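Local coordinates for cobalamin biosynthesis precorrin-6Y methylase (CbiE) (Archaeoglobus fulgidus, PDB 2BB3), which probably acts as an S-adenosyl-L-methionine-dependent methyltransferase on precorrin-6Y in the cobalamin (vitamin B12) biosynthetic pathway, at residues V27-Q35 against R54-V62. Residues are numbered along the deposited sequence; the frame is centred on the assembly and turned at random. Where two conformers were deposited one is given.
Sequences VGSGTCRGQ and RRALELAGV
The glycine-bearing loop that follows strand 23-28 of the parallel sheet, the loop whose Thr31 touches bound S-adenosyl-L-homocysteine, packs on the last turn of helix 54-59 chiefly through Leu59. This leucine spreads its two methyls along the loop backbone: CD1 sits 3.6 Å from the carbonyl O of Gly30, and CD2 lies equally far from that of Thr31. CD2 also meets NE of Arg33 at 3.8 Å, at the edge of the guanidinium and near its plane; bends at chi2 and chi3 bring the arginine across the leucine. Deeper in, Ser29 presses its CB to 3.5 Å from O of Ala56 and to 4.1 Å from CB of Ala60. With chi1 at 64°, Ser29 OG faces Leu59 CB and CD1 and makes a weak hydrogen bond to O of Ser95 in strand 91-95. An alanine in place of Leu59 would probably open a gap beside the carbonyl oxygens of Gly30 and Thr31 and take away the methyl that Arg33 NE meets. The loop is braced from within by Gln35 OE1, which accepts from N of Thr31 (3.1 Å) in the carbonyl plane and from N of Cys32 (2.8 Å) above it. Cys32 is further tied to Cys188 by a disulfide. Beyond Ala60, Gly61 takes a positive phi and closes the helix in a Schellman motif. A Gly28-Ser29-Gly30 loop after the first strand, leading to the cofactor site, fits the tetrapyrrole methylase fold.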
ATOM      1  N   VAL A  27      -7.076  11.763   5.084  1.00 31.32           N
ATOM      2  CA  VAL A  27      -5.702  11.342   5.301  1.00 31.96           C
ATOM      3  C   VAL A  27      -5.585  10.063   6.108  1.00 31.90           C
ATOM      4  O   VAL A  27      -6.367   9.815   7.019  1.00 33.28           O
ATOM      5  CB  VAL A  27      -4.908  12.440   6.056  1.00 34.51           C
ATOM      6  CG1 VAL A  27      -5.220  13.809   5.451  1.00 36.68           C
ATOM      7  CG2 VAL A  27      -5.282  12.429   7.511  1.00 34.54           C
ATOM      8  N   GLY A  28      -4.598   9.244   5.770  1.00 33.44           N
ATOM      9  CA  GLY A  28      -4.394   8.015   6.500  1.00 32.76           C
ATOM     10  C   GLY A  28      -3.604   8.273   7.768  1.00 33.53           C
ATOM     11  O   GLY A  28      -2.714   9.133   7.801  1.00 32.83           O
ATOM     12  N   SER A  29      -3.917   7.526   8.818  1.00 33.94           N
ATOM     13  CA  SER A  29      -3.206   7.682  10.077  1.00 35.05           C
ATOM     14  C   SER A  29      -2.077   6.672  10.150  1.00 35.13           C
ATOM     15  O   SER A  29      -1.185   6.770  10.996  1.00 36.25           O
ATOM     16  CB  SER A  29      -4.152   7.431  11.243  1.00 34.96           C
ATOM     17  OG  SER A  29      -4.604   6.087  11.231  1.00 32.95           O
ATOM     18  N   GLY A  30      -2.108   5.695   9.255  1.00 35.07           N
ATOM     19  CA  GLY A  30      -1.088   4.666   9.302  1.00 34.39           C
ATOM     20  C   GLY A  30      -1.576   3.495  10.133  1.00 34.70           C
ATOM     21  O   GLY A  30      -2.739   3.463  10.549  1.00 36.10           O
ATOM     22  N   THR A  31      -0.696   2.541  10.404  1.00 36.03           N
ATOM     23  CA  THR A  31      -1.091   1.353  11.152  1.00 38.94           C
ATOM     24  C   THR A  31      -0.374   1.256  12.485  1.00 42.11           C
ATOM     25  O   THR A  31      -0.984   0.942  13.504  1.00 40.99           O
ATOM     26  CB  THR A  31      -0.786   0.083  10.336  1.00 38.50           C
ATOM     27  OG1 THR A  31      -1.461   0.164   9.072  1.00 37.80           O
ATOM     28  CG2 THR A  31      -1.253  -1.162  11.083  1.00 39.12           C
ATOM     29  N   CYS A  32       0.923   1.546  12.454  1.00 45.93           N
ATOM     30  CA  CYS A  32       1.789   1.518  13.630  1.00 51.03           C
ATOM     31  C   CYS A  32       2.161   2.944  13.998  1.00 53.74           C
ATOM     32  O   CYS A  32       1.951   3.865  13.209  1.00 52.85           O
ATOM     33  CB  CYS A  32       3.054   0.744  13.297  1.00 49.94           C
ATOM     34  SG  CYS A  32       2.649  -0.769  12.388  1.00 55.75           S
ATOM     35  N   ARG A  33       2.713   3.125  15.189  1.00 58.96           N
ATOM     36  CA  ARG A  33       3.126   4.445  15.632  1.00 64.07           C
ATOM     37  C   ARG A  33       4.318   4.884  14.788  1.00 64.71           C
ATOM     38  O   ARG A  33       5.200   4.079  14.485  1.00 63.58           O
ATOM     39  CB  ARG A  33       3.512   4.409  17.116  1.00 70.57           C
ATOM     40  CG  ARG A  33       2.333   4.170  18.067  1.00 75.66           C
ATOM     41  CD  ARG A  33       1.377   5.360  18.062  1.00 82.18           C
ATOM     42  NE  ARG A  33      -0.015   4.963  18.293  1.00 90.15           N
ATOM     43  CZ  ARG A  33      -0.630   4.971  19.473  1.00 94.96           C
ATOM     44  NH1 ARG A  33       0.010   5.361  20.570  1.00 98.30           N
ATOM     45  NH2 ARG A  33      -1.898   4.585  19.556  1.00 97.77           N
ATOM     46  N   GLY A  34       4.331   6.158  14.398  1.00 64.83           N
ATOM     47  CA  GLY A  34       5.425   6.676  13.596  1.00 64.73           C
ATOM     48  C   GLY A  34       5.369   6.276  12.130  1.00 64.80           C
ATOM     49  O   GLY A  34       6.403   6.013  11.500  1.00 64.15           O
ATOM     50  N   GLN A  35       4.156   6.214  11.585  1.00 63.08           N
ATOM     51  CA  GLN A  35       3.979   5.860  10.183  1.00 60.62           C
ATOM     52  C   GLN A  35       3.253   6.948   9.433  1.00 61.90           C
ATOM     53  O   GLN A  35       2.898   6.782   8.273  1.00 63.48           O
ATOM     54  CB  GLN A  35       3.244   4.536  10.039  1.00 54.40           C
ATOM     55  CG  GLN A  35       4.135   3.347  10.326  1.00 48.72           C
ATOM     56  CD  GLN A  35       3.509   2.042   9.920  1.00 42.64           C
ATOM     57  OE1 GLN A  35       2.306   1.856  10.068  1.00 43.49           O
ATOM     58  NE2 GLN A  35       4.322   1.120   9.422  1.00 41.99           N
ATOM     59  N   ARG A  54     -12.095   6.937  16.808  0.48 46.84           N
ATOM     60  CA  ARG A  54     -11.096   7.152  17.862  0.54 48.12           C
ATOM     61  C   ARG A  54      -9.758   6.503  17.515  0.51 48.77           C
ATOM     62  O   ARG A  54      -8.716   7.137  17.702  0.63 48.30           O
ATOM     63  CB  ARG A  54     -11.574   6.674  19.248  0.51 48.91           C
ATOM     64  CG  ARG A  54     -10.809   7.363  20.418  0.52 50.32           C
ATOM     65  CD  ARG A  54     -11.202   6.880  21.830  0.63 50.48           C
ATOM     66  NE  ARG A  54     -11.100   7.952  22.830  0.70 51.70           N
ATOM     67  CZ  ARG A  54      -9.963   8.431  23.338  0.40 52.76           C
ATOM     68  NH1 ARG A  54      -8.791   7.939  22.962  0.52 51.52           N
ATOM     69  NH2 ARG A  54     -10.001   9.428  24.213  0.30 55.03           N
ATOM     70  N   ARG A  55      -9.752   5.269  17.003  1.00 49.09           N
ATOM     71  CA  ARG A  55      -8.463   4.678  16.643  1.00 48.30           C
ATOM     72  C   ARG A  55      -7.688   5.548  15.659  1.00 45.30           C
ATOM     73  O   ARG A  55      -6.496   5.788  15.841  1.00 40.21           O
ATOM     74  CB  ARG A  55      -8.654   3.289  16.030  1.00 53.50           C
ATOM     75  CG  ARG A  55      -8.699   2.142  17.035  1.00 61.74           C
ATOM     76  CD  ARG A  55      -8.617   0.778  16.328  1.00 67.27           C
ATOM     77  NE  ARG A  55      -7.421   0.663  15.491  1.00 75.80           N
ATOM     78  CZ  ARG A  55      -6.174   0.660  15.957  1.00 81.41           C
ATOM     79  NH1 ARG A  55      -5.939   0.764  17.262  1.00 84.53           N
ATOM     80  NH2 ARG A  55      -5.153   0.557  15.115  1.00 85.20           N
ATOM     81  N   ALA A  56      -8.366   6.017  14.617  1.00 41.51           N
ATOM     82  CA  ALA A  56      -7.694   6.847  13.630  1.00 42.61           C
ATOM     83  C   ALA A  56      -7.152   8.123  14.286  1.00 42.78           C
ATOM     84  O   ALA A  56      -6.032   8.529  14.002  1.00 45.20           O
ATOM     85  CB  ALA A  56      -8.640   7.191  12.473  1.00 42.56           C
ATOM     86  N   LEU A  57      -7.936   8.747  15.164  1.00 41.04           N
ATOM     87  CA  LEU A  57      -7.479   9.959  15.840  1.00 40.56           C
ATOM     88  C   LEU A  57      -6.339   9.663  16.800  1.00 40.38           C
ATOM     89  O   LEU A  57      -5.356  10.403  16.853  1.00 39.66           O
ATOM     90  CB  LEU A  57      -8.639  10.629  16.588  1.00 37.19           C
ATOM     91  CG  LEU A  57      -9.790  11.019  15.662  1.00 33.47           C
ATOM     92  CD1 LEU A  57     -10.959  11.599  16.465  1.00 33.60           C
ATOM     93  CD2 LEU A  57      -9.285  12.023  14.626  1.00 28.37           C
ATOM     94  N   GLU A  58      -6.475   8.581  17.555  1.00 43.49           N
ATOM     95  CA  GLU A  58      -5.439   8.192  18.499  1.00 46.15           C
ATOM     96  C   GLU A  58      -4.125   7.993  17.741  1.00 45.65           C
ATOM     97  O   GLU A  58      -3.121   8.654  18.028  1.00 44.84           O
ATOM     98  CB  GLU A  58      -5.842   6.907  19.245  1.00 51.38           C
ATOM     99  CG  GLU A  58      -6.925   7.119  20.317  1.00 59.21           C
ATOM    100  CD  GLU A  58      -7.388   5.831  21.018  1.00 63.46           C
ATOM    101  OE1 GLU A  58      -7.895   5.922  22.166  1.00 65.05           O
ATOM    102  OE2 GLU A  58      -7.266   4.733  20.426  1.00 66.06           O
ATOM    103  N   LEU A  59      -4.161   7.111  16.748  1.00 45.08           N
ATOM    104  CA  LEU A  59      -3.002   6.804  15.918  1.00 45.96           C
ATOM    105  C   LEU A  59      -2.293   8.044  15.414  1.00 45.65           C
ATOM    106  O   LEU A  59      -1.080   8.157  15.547  1.00 49.57           O
ATOM    107  CB  LEU A  59      -3.426   5.932  14.735  1.00 47.65           C
ATOM    108  CG  LEU A  59      -3.285   4.427  14.974  1.00 48.81           C
ATOM    109  CD1 LEU A  59      -4.000   3.614  13.880  1.00 48.26           C
ATOM    110  CD2 LEU A  59      -1.798   4.102  15.011  1.00 49.57           C
ATOM    111  N   ALA A  60      -3.050   8.980  14.856  1.00 45.81           N
ATOM    112  CA  ALA A  60      -2.479  10.220  14.338  1.00 46.29           C
ATOM    113  C   ALA A  60      -2.096  11.212  15.447  1.00 46.77           C
ATOM    114  O   ALA A  60      -1.619  12.309  15.168  1.00 47.08           O
ATOM    115  CB  ALA A  60      -3.462  10.876  13.368  1.00 44.62           C
ATOM    116  N   GLY A  61      -2.330  10.831  16.700  1.00 47.86           N
ATOM    117  CA  GLY A  61      -1.986  11.694  17.821  1.00 48.30           C
ATOM    118  C   GLY A  61      -2.786  12.980  17.983  1.00 49.12           C
ATOM    119  O   GLY A  61      -2.242  14.006  18.405  1.00 51.39           O
ATOM    120  N   VAL A  62      -4.076  12.933  17.667  1.00 47.50           N
ATOM    121  CA  VAL A  62      -4.916  14.114  17.785  1.00 45.52           C
ATOM    122  C   VAL A  62      -6.261  13.853  18.463  1.00 44.66           C
ATOM    123  O   VAL A  62      -7.136  14.720  18.447  1.00 43.68           O
ATOM    124  CB  VAL A  62      -5.185  14.729  16.401  1.00 46.04           C
ATOM    125  CG1 VAL A  62      -3.912  15.360  15.850  1.00 48.07           C
ATOM    126  CG2 VAL A  62      -5.695  13.659  15.457  1.00 45.36           C
TER